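Local atomic coordinates of invasion-associated protein (Mycobacterium tuberculosis, PDB entry 4LJ1), a protein that probably binds peptidoglycan in the mycobacterial cell wall through an NlpC/p60 domain that has lost catalytic activity. Residues A82-I88 with A99-G103. Numbering follows the deposited sequence.
Sequences ARKGDLI and ALYLG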
# COMPACT_ATOMS: atom_id res chain seq x y z
N ALA A 82 5.31 -4.04 -13.90
CA ALA A 82 5.25 -3.27 -12.64
C ALA A 82 6.16 -2.05 -12.68
O ALA A 82 7.24 -2.08 -13.27
CB ALA A 82 5.64 -4.16 -11.48
N ARG A 83 5.73 -1.01 -11.98
CA ARG A 83 6.49 0.23 -11.81
C ARG A 83 6.43 0.66 -10.36
O ARG A 83 5.44 0.40 -9.68
CB ARG A 83 5.89 1.35 -12.68
CG ARG A 83 6.04 1.12 -14.17
CD ARG A 83 5.38 2.24 -14.94
NE ARG A 83 5.29 1.91 -16.36
CZ ARG A 83 4.60 2.62 -17.24
NH1 ARG A 83 3.92 3.68 -16.84
NH2 ARG A 83 4.57 2.25 -18.51
N LYS A 84 7.47 1.32 -9.88
CA LYS A 84 7.40 1.86 -8.55
C LYS A 84 6.14 2.73 -8.39
O LYS A 84 5.72 3.44 -9.30
CB LYS A 84 8.68 2.59 -8.16
CG LYS A 84 9.04 3.86 -8.90
CD LYS A 84 10.27 4.49 -8.24
CE LYS A 84 11.06 5.42 -9.14
NZ LYS A 84 12.25 5.95 -8.42
N GLY A 85 5.52 2.60 -7.22
CA GLY A 85 4.26 3.25 -6.91
C GLY A 85 3.05 2.35 -7.13
O GLY A 85 1.98 2.62 -6.58
N ASP A 86 3.19 1.28 -7.90
CA ASP A 86 2.08 0.35 -8.07
C ASP A 86 1.82 -0.32 -6.71
O ASP A 86 2.72 -0.46 -5.89
CB ASP A 86 2.42 -0.71 -9.11
CG ASP A 86 2.47 -0.19 -10.54
OD1 ASP A 86 2.00 0.95 -10.80
OD2 ASP A 86 2.93 -0.95 -11.42
N LEU A 87 0.59 -0.78 -6.53
CA LEU A 87 0.19 -1.50 -5.31
C LEU A 87 0.22 -3.01 -5.55
O LEU A 87 -0.27 -3.50 -6.58
CB LEU A 87 -1.22 -1.07 -4.93
CG LEU A 87 -1.43 0.40 -4.57
CD1 LEU A 87 -2.90 0.66 -4.27
CD2 LEU A 87 -0.55 0.78 -3.39
N ILE A 88 0.82 -3.71 -4.60
CA ILE A 88 0.87 -5.16 -4.54
C ILE A 88 -0.19 -5.64 -3.56
O ILE A 88 -0.37 -5.03 -2.51
CB ILE A 88 2.27 -5.61 -4.08
CG1 ILE A 88 3.34 -5.27 -5.13
CG2 ILE A 88 2.30 -7.11 -3.75
CD1 ILE A 88 4.75 -5.30 -4.59
N ALA A 99 0.46 -3.64 -0.21
CA ALA A 99 1.79 -3.10 0.01
C ALA A 99 2.12 -2.17 -1.14
O ALA A 99 1.49 -2.23 -2.19
CB ALA A 99 2.83 -4.21 0.13
N LEU A 100 3.10 -1.30 -0.94
CA LEU A 100 3.49 -0.31 -1.95
C LEU A 100 4.77 -0.78 -2.65
O LEU A 100 5.81 -0.96 -2.00
CB LEU A 100 3.74 1.03 -1.27
CG LEU A 100 4.12 2.23 -2.16
CD1 LEU A 100 3.01 2.57 -3.15
CD2 LEU A 100 4.49 3.43 -1.32
N TYR A 101 4.72 -1.00 -3.97
CA TYR A 101 5.91 -1.41 -4.69
C TYR A 101 6.88 -0.24 -4.83
O TYR A 101 6.48 0.85 -5.23
CB TYR A 101 5.54 -1.96 -6.08
CG TYR A 101 6.72 -2.60 -6.82
CD1 TYR A 101 7.58 -3.47 -6.17
CD2 TYR A 101 6.98 -2.32 -8.14
CE1 TYR A 101 8.66 -4.03 -6.81
CE2 TYR A 101 8.05 -2.91 -8.80
CZ TYR A 101 8.90 -3.76 -8.12
OH TYR A 101 10.00 -4.35 -8.73
N LEU A 102 8.15 -0.49 -4.52
CA LEU A 102 9.18 0.55 -4.55
C LEU A 102 10.10 0.45 -5.75
O LEU A 102 10.98 1.31 -5.91
CB LEU A 102 10.03 0.47 -3.28
CG LEU A 102 9.28 0.62 -1.96
CD1 LEU A 102 10.18 0.34 -0.78
CD2 LEU A 102 8.66 2.02 -1.84
N GLY A 103 9.89 -0.56 -6.59
CA GLY A 103 10.82 -0.88 -7.65
C GLY A 103 11.93 -1.78 -7.15
O GLY A 103 12.14 -1.96 -5.94
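Four backbone hydrogen bonds join these segments into part of an antiparallel beta hairpin of strands 87-90 and 97-103, which belongs to the beta-sheet of the NlpC/p60 domain. Ile88 and Ala99 form a hydrogen-bonded pair, Ile88 N to Ala99 O at 2.9 Å and Ala99 N to Ile88 O at 2.8 Å. Beyond the non-hydrogen-bonded pair Leu87–Leu100, Tyr101 N donates to Asp86 O and Gly85 N to Tyr101 O, both at 2.8 Å, so the main-chain pairing runs on into the type II turn Arg83–Asp86. That turn is closed by Asp86 N to Arg83 O (3.0 Å) and braced by the Asp86 side chain, whose OD2 accepts from Arg83 N at 2.9 Å while OD1 forms a salt bridge with Arg130. Gly85, with phi 96°, occupies a turn position where a CB would clash with the preceding carbonyl oxygen.

Apolar side chains pack on both faces of the sheet. Leu87 CD2 meets Leu100 CD1 at 4.0 Å, and both leucines rest against Ile52 and Tyr56 of helix 48-57. On the face of Ile88 and Ala99, Tyr101 points toward 82-88 and its ring packs beside the turn, between Ala82 and Ile88: its CD1 touches Ile88 CD1 (3.7 Å), its CE2 touches Ala82 CB (3.8 Å), and its OH is hydrogen-bonded to Gly105 N. Arg83 O lies at the ring edge, 3.5 Å from Tyr101 CD2.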